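Local structure of odorant Binding Protein from Varroa destructor, form P2<1> (Varroa destructor, 7NZA) at residues Ile16-Cys21 / Cys141-Met146; Glu22-Ser27 / Lys94-Glu99. The protein probably binds and carries small hydrophobic odorants or semiochemicals in a wide open internal cavity. One frame throughout, in Å; residues are numbered along the deposited sequence. Where two conformers were deposited one is given.

In the fold
Contact 1 joins two chain ends: 16-21 lies near the N-terminus and 141-146 near the C-terminus, and they form the two-stranded sheet of an otherwise helical protein. Segment 22-27 of contact 2 follows directly on 16-21, and the whole of contact 2 (22-27 with 94-99) is nested inside the loop that contact 1 closes. Contact 1 is a surface contact made by backbone hydrogen bonds, a salt bridge and a disulfide. Contact 2 is partly buried and joins two loops through leucine packing and bridging waters. The two meet where the ring of W18 packs on L24, K25 and P26, and where C21 SG touches L96 CD2. Both also touch the second subunit.

Contact 1 (Ile16-Cys21 / Cys141-Met146); sequences IEWGKC and CGIKVM
E17 and K144 form the antiparallel hydrogen-bonded pair of this short sheet. E17 N gives its hydrogen to K144 O at 3.0 Å, and K144 N returns one to E17 O. Both bonds lie in the plane of the accepting carbonyl. The two side chains run alongside each other, and E17 OE1 forms a long salt bridge of 3.5 Å with K144 NZ. Each end has a stronger partner in L47 of the second subunit: E17 OE1 accepts from its N, and K144 NZ donates to its O. On the other face of the sheet, I16 CG1 touches both methyls of V145. I16 CG2 meets I143 CG2 at 3.8 Å and also lies over one face of the W18 ring, toward its rim. I143 CD1 reaches W18 CE3 at 4.0 Å.

Past the strands, a type II' turn runs from W18 to C21. Its G19 has positive phi, and a CB there would clash with C141 O. The turn directs K20 N at C141 O, 2.9 Å away and almost straight at 179°. C21 SG and C141 SG then close a disulfide with chi3 -79°, at the end of helix 122-141. A covalent bond thus secures one end of the pairing, while the charged pair on the strands probably serves the subunit interface as much as the sheet.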
loop_
_atom_site.group_PDB
_atom_site.type_symbol
_atom_site.label_atom_id
_atom_site.label_comp_id
_atom_site.label_asym_id
_atom_site.label_seq_id
_atom_site.Cartn_x
_atom_site.Cartn_y
_atom_site.Cartn_z
ATOM N N ILE A 16 7.181 3.263 5.950
ATOM C CA ILE A 16 6.843 4.203 7.029
ATOM C C ILE A 16 7.927 4.143 8.078
ATOM O O ILE A 16 8.293 3.021 8.490
ATOM C CB ILE A 16 5.494 3.876 7.638
ATOM C CG1 ILE A 16 4.456 4.004 6.551
ATOM C CG2 ILE A 16 5.244 4.793 8.800
ATOM C CD1 ILE A 16 3.043 3.687 7.068
ATOM N N GLU A 17 8.355 5.297 8.537
ATOM C CA GLU A 17 9.091 5.450 9.788
ATOM C C GLU A 17 8.138 5.942 10.860
ATOM O O GLU A 17 7.469 6.957 10.671
ATOM C CB GLU A 17 10.269 6.376 9.623
ATOM C CG GLU A 17 11.326 5.786 8.732
ATOM C CD GLU A 17 12.622 6.545 8.837
ATOM O OE1 GLU A 17 12.957 7.187 7.941
ATOM O OE2 GLU A 17 13.378 6.335 9.794
ATOM N N TRP A 18 8.060 5.245 11.957
ATOM C CA TRP A 18 7.032 5.418 12.976
ATOM C C TRP A 18 7.419 6.448 14.032
ATOM O O TRP A 18 6.586 6.704 14.890
ATOM C CB TRP A 18 6.707 4.048 13.567
ATOM C CG TRP A 18 5.988 3.196 12.558
ATOM C CD1 TRP A 18 6.549 2.289 11.711
ATOM C CD2 TRP A 18 4.587 3.279 12.220
ATOM N NE1 TRP A 18 5.580 1.797 10.873
ATOM C CE2 TRP A 18 4.388 2.387 11.140
ATOM C CE3 TRP A 18 3.510 4.002 12.707
ATOM C CZ2 TRP A 18 3.112 2.198 10.591
ATOM C CZ3 TRP A 18 2.284 3.805 12.155
ATOM C CH2 TRP A 18 2.091 2.917 11.100
ATOM N N GLY A 19 8.639 6.974 13.987
ATOM C CA GLY A 19 8.992 8.043 14.925
ATOM C C GLY A 19 8.894 7.588 16.375
ATOM O O GLY A 19 9.391 6.547 16.790
ATOM N N LYS A 20 8.140 8.330 17.142
ATOM C CA LYS A 20 7.853 8.157 18.592
ATOM C C LYS A 20 6.735 7.150 18.819
ATOM O O LYS A 20 6.284 7.004 19.985
ATOM C CB LYS A 20 7.540 9.503 19.279
ATOM C CG LYS A 20 8.649 10.535 19.155
ATOM C CD LYS A 20 8.417 11.849 19.907
ATOM C CE LYS A 20 6.982 12.329 19.838
ATOM N NZ LYS A 20 6.801 13.670 20.448
ATOM N N CYS A 21 6.161 6.557 17.759
ATOM C CA CYS A 21 4.879 5.844 17.850
ATOM C C CYS A 21 4.932 4.487 17.142
ATOM O O CYS A 21 4.036 4.166 16.408
ATOM C CB CYS A 21 3.804 6.756 17.272
ATOM S SG CYS A 21 3.602 8.256 18.245
ATOM N N CYS A 141 3.800 12.381 16.332
ATOM C CA CYS A 141 4.686 11.196 16.442
ATOM C C CYS A 141 5.978 11.387 15.651
ATOM O O CYS A 141 6.889 10.597 15.826
ATOM C CB CYS A 141 3.940 9.992 15.912
ATOM S SG CYS A 141 2.581 9.448 16.968
ATOM N N GLY A 142 6.003 12.323 14.726
ATOM C CA GLY A 142 7.111 12.413 13.742
ATOM C C GLY A 142 7.128 11.284 12.748
ATOM O O GLY A 142 8.219 10.770 12.408
ATOM N N ILE A 143 5.965 10.831 12.317
ATOM C CA ILE A 143 5.866 9.738 11.335
ATOM C C ILE A 143 6.136 10.269 9.948
ATOM O O ILE A 143 5.663 11.361 9.584
ATOM C CB ILE A 143 4.492 9.079 11.369
ATOM C CG1 ILE A 143 4.336 8.336 12.691
ATOM C CG2 ILE A 143 4.239 8.213 10.168
ATOM C CD1 ILE A 143 2.903 7.937 13.010
ATOM N N LYS A 144 6.937 9.536 9.162
ATOM C CA LYS A 144 7.149 9.841 7.733
ATOM C C LYS A 144 6.627 8.668 6.906
ATOM O O LYS A 144 6.890 7.542 7.234
ATOM C CB LYS A 144 8.620 10.095 7.426
ATOM C CG LYS A 144 9.186 11.358 8.052
ATOM C CD LYS A 144 10.667 11.557 7.733
ATOM C CE LYS A 144 11.540 10.544 8.443
ATOM N NZ LYS A 144 12.999 10.701 8.224
ATOM N N VAL A 145 5.900 8.987 5.866
ATOM C CA VAL A 145 5.324 7.945 4.982
ATOM C C VAL A 145 5.822 8.224 3.571
ATOM O O VAL A 145 5.659 9.299 3.093
ATOM C CB VAL A 145 3.780 7.966 5.028
ATOM C CG1 VAL A 145 3.151 6.916 4.123
ATOM C CG2 VAL A 145 3.269 7.838 6.445
ATOM N N MET A 146 6.312 7.190 2.901
ATOM C CA MET A 146 6.790 7.365 1.514
ATOM C C MET A 146 5.582 7.436 0.584
ATOM O O MET A 146 4.626 6.691 0.799
ATOM C CB MET A 146 7.649 6.177 1.088
ATOM C CG MET A 146 8.517 6.471 -0.107
ATOM S SD MET A 146 9.398 5.000 -0.656
ATOM C CE MET A 146 8.024 4.183 -1.440
#

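Contact 2 (Glu22-Ser27 / Lys94-Glu99); sequences EQLKPS and KKLDSE
The 3-10 turn 22-24, closed by K25 N to E22 O, brings Q23 CA to 5.9 Å from K94 CA, just before the chain turns out of helical geometry at K95, with positive phi. Q23 points its CB toward the other segment, and CB lies 3.3 Å from K94 O. Its chain then bends at chi2 (85°), so that CG and the amide pass over K95 O. The flat amide stands nearly upright to the D97 carboxylate, at 78°. Q23 OE1 takes a hydrogen from a water at 2.8 Å, and that water accepts from D97 N. An alanine at Q23 would remove the amide and would probably cost the water its acceptor, leaving this link between the loops weaker.

Next to Q23, L24 CG meets L96 CD2 at 3.9 Å, with the two side chains crossing at about a right angle. The same L96 methyl also touches Q23 OE1. L24 CD2 packs against K94 CG at 3.7 Å, on the aliphatic part of the lysine. Both leucines are buried: L24 lies against W18, and L96 against C21. K94 bends at chi2 and then extends past Q23 O, its CD 3.9 Å from that oxygen. Its NZ donates to a second water, which gives its hydrogens to Q23 O and K25 O. One lysine therefore reaches two backbone carbonyls through a single water.

Each segment leads into a helix. S27 is the N-cap of helix 28-44, and its OG accepts from E30 N. D97 stands at the N-cap position of helix 98-118, but its side chain makes no capping bond. This is a loop-to-loop junction of a disulfide-linked helical protein, joining the lead-in to helix 28-44 with the connection between helices 84-93 and 98-118.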
loop_
_atom_site.group_PDB
_atom_site.type_symbol
_atom_site.label_atom_id
_atom_site.label_comp_id
_atom_site.label_asym_id
_atom_site.label_seq_id
_atom_site.Cartn_x
_atom_site.Cartn_y
_atom_site.Cartn_z
ATOM N N GLU A 22 5.956 3.694 17.440
ATOM C CA GLU A 22 6.096 2.334 16.902
ATOM C C GLU A 22 4.868 1.511 17.270
ATOM O O GLU A 22 4.510 0.603 16.488
ATOM C CB GLU A 22 7.374 1.704 17.434
ATOM C CG GLU A 22 8.638 2.240 16.806
ATOM C CD GLU A 22 8.948 1.789 15.376
ATOM O OE1 GLU A 22 8.374 0.796 14.884
ATOM O OE2 GLU A 22 9.839 2.425 14.777
ATOM N N GLN A 23 4.189 1.820 18.362
ATOM C CA GLN A 23 2.993 1.047 18.785
ATOM C C GLN A 23 1.881 1.129 17.753
ATOM O O GLN A 23 0.943 0.349 17.816
ATOM C CB GLN A 23 2.458 1.573 20.118
ATOM C CG GLN A 23 3.427 1.361 21.287
ATOM C CD GLN A 23 4.440 2.454 21.411
ATOM O OE1 GLN A 23 4.580 3.407 20.634
ATOM N NE2 GLN A 23 5.196 2.351 22.513
ATOM N N LEU A 24 1.902 2.114 16.859
ATOM C CA LEU A 24 0.784 2.253 15.886
ATOM C C LEU A 24 0.970 1.379 14.645
ATOM O O LEU A 24 0.076 1.357 13.803
ATOM C CB LEU A 24 0.637 3.723 15.508
ATOM C CG LEU A 24 0.279 4.658 16.659
ATOM C CD1 LEU A 24 0.050 6.098 16.171
ATOM C CD2 LEU A 24 -0.940 4.173 17.423
ATOM N N LYS A 25 2.138 0.789 14.492
ATOM C CA LYS A 25 2.368 -0.057 13.296
ATOM C C LYS A 25 1.387 -1.219 13.357
ATOM O O LYS A 25 1.357 -1.919 14.367
ATOM C CB LYS A 25 3.813 -0.505 13.315
ATOM C CG LYS A 25 4.215 -1.425 12.161
ATOM C CD LYS A 25 5.597 -1.924 12.540
ATOM C CE LYS A 25 6.437 -2.554 11.477
ATOM N NZ LYS A 25 7.860 -2.632 11.946
ATOM N N PRO A 26 0.632 -1.473 12.276
ATOM C CA PRO A 26 -0.264 -2.627 12.284
ATOM C C PRO A 26 0.533 -3.946 12.394
ATOM O O PRO A 26 1.579 -4.094 11.791
ATOM C CB PRO A 26 -1.010 -2.536 10.944
ATOM C CG PRO A 26 -0.850 -1.094 10.468
ATOM C CD PRO A 26 0.486 -0.676 11.048
ATOM N N SER A 27 -0.010 -4.840 13.164
ATOM C CA SER A 27 0.567 -6.203 13.174
ATOM C C SER A 27 0.272 -6.929 11.845
ATOM O O SER A 27 -0.688 -6.576 11.133
ATOM C CB SER A 27 0.030 -6.989 14.351
ATOM O OG SER A 27 -1.358 -7.220 14.161
ATOM N N LYS A 94 -3.445 1.079 22.344
ATOM C CA LYS A 94 -2.135 0.957 21.669
ATOM C C LYS A 94 -1.009 1.101 22.693
ATOM O O LYS A 94 0.153 0.804 22.331
ATOM C CB LYS A 94 -2.026 2.063 20.611
ATOM C CG LYS A 94 -3.049 1.997 19.484
ATOM C CD LYS A 94 -2.882 0.757 18.644
ATOM C CE LYS A 94 -3.697 0.817 17.372
ATOM N NZ LYS A 94 -3.459 -0.406 16.572
ATOM N N LYS A 95 -1.264 1.711 23.837
ATOM C CA LYS A 95 -0.227 1.863 24.874
ATOM C C LYS A 95 0.935 2.705 24.378
ATOM O O LYS A 95 2.108 2.354 24.564
ATOM C CB LYS A 95 0.208 0.479 25.394
ATOM C CG LYS A 95 -0.907 -0.294 26.088
ATOM C CD LYS A 95 -1.664 0.568 27.067
ATOM C CE LYS A 95 -1.937 0.067 28.468
ATOM N NZ LYS A 95 -2.569 1.150 29.266
ATOM N N LEU A 96 0.607 3.849 23.784
ATOM C CA LEU A 96 1.600 4.882 23.414
ATOM C C LEU A 96 2.295 5.367 24.693
ATOM O O LEU A 96 1.667 5.359 25.779
ATOM C CB LEU A 96 0.850 6.045 22.731
ATOM C CG LEU A 96 0.311 5.744 21.331
ATOM C CD1 LEU A 96 -0.643 6.866 20.871
ATOM C CD2 LEU A 96 1.440 5.565 20.298
ATOM N N ASP A 97 3.425 6.009 24.532
ATOM C CA ASP A 97 4.066 6.745 25.657
ATOM C C ASP A 97 3.084 7.792 26.173
ATOM O O ASP A 97 2.353 8.407 25.365
ATOM C CB ASP A 97 5.393 7.306 25.149
ATOM C CG ASP A 97 6.430 6.217 24.833
ATOM O OD1 ASP A 97 6.267 5.067 25.273
ATOM O OD2 ASP A 97 7.389 6.493 24.083
ATOM N N SER A 98 3.049 8.030 27.480
ATOM C CA SER A 98 1.981 8.841 28.119
ATOM C C SER A 98 1.870 10.231 27.474
ATOM O O SER A 98 0.704 10.681 27.294
ATOM C CB SER A 98 2.165 8.927 29.631
ATOM O OG SER A 98 2.122 7.624 30.186
ATOM N N GLU A 99 2.984 10.914 27.194
ATOM C CA GLU A 99 2.931 12.331 26.732
ATOM C C GLU A 99 2.298 12.305 25.323
ATOM O O GLU A 99 1.450 13.162 25.014
ATOM C CB GLU A 99 4.311 12.999 26.648
HETATM O O HOH W 1 4.635 5.958 21.897
HETATM O O HOH W 2 -0.745 -1.241 16.262
#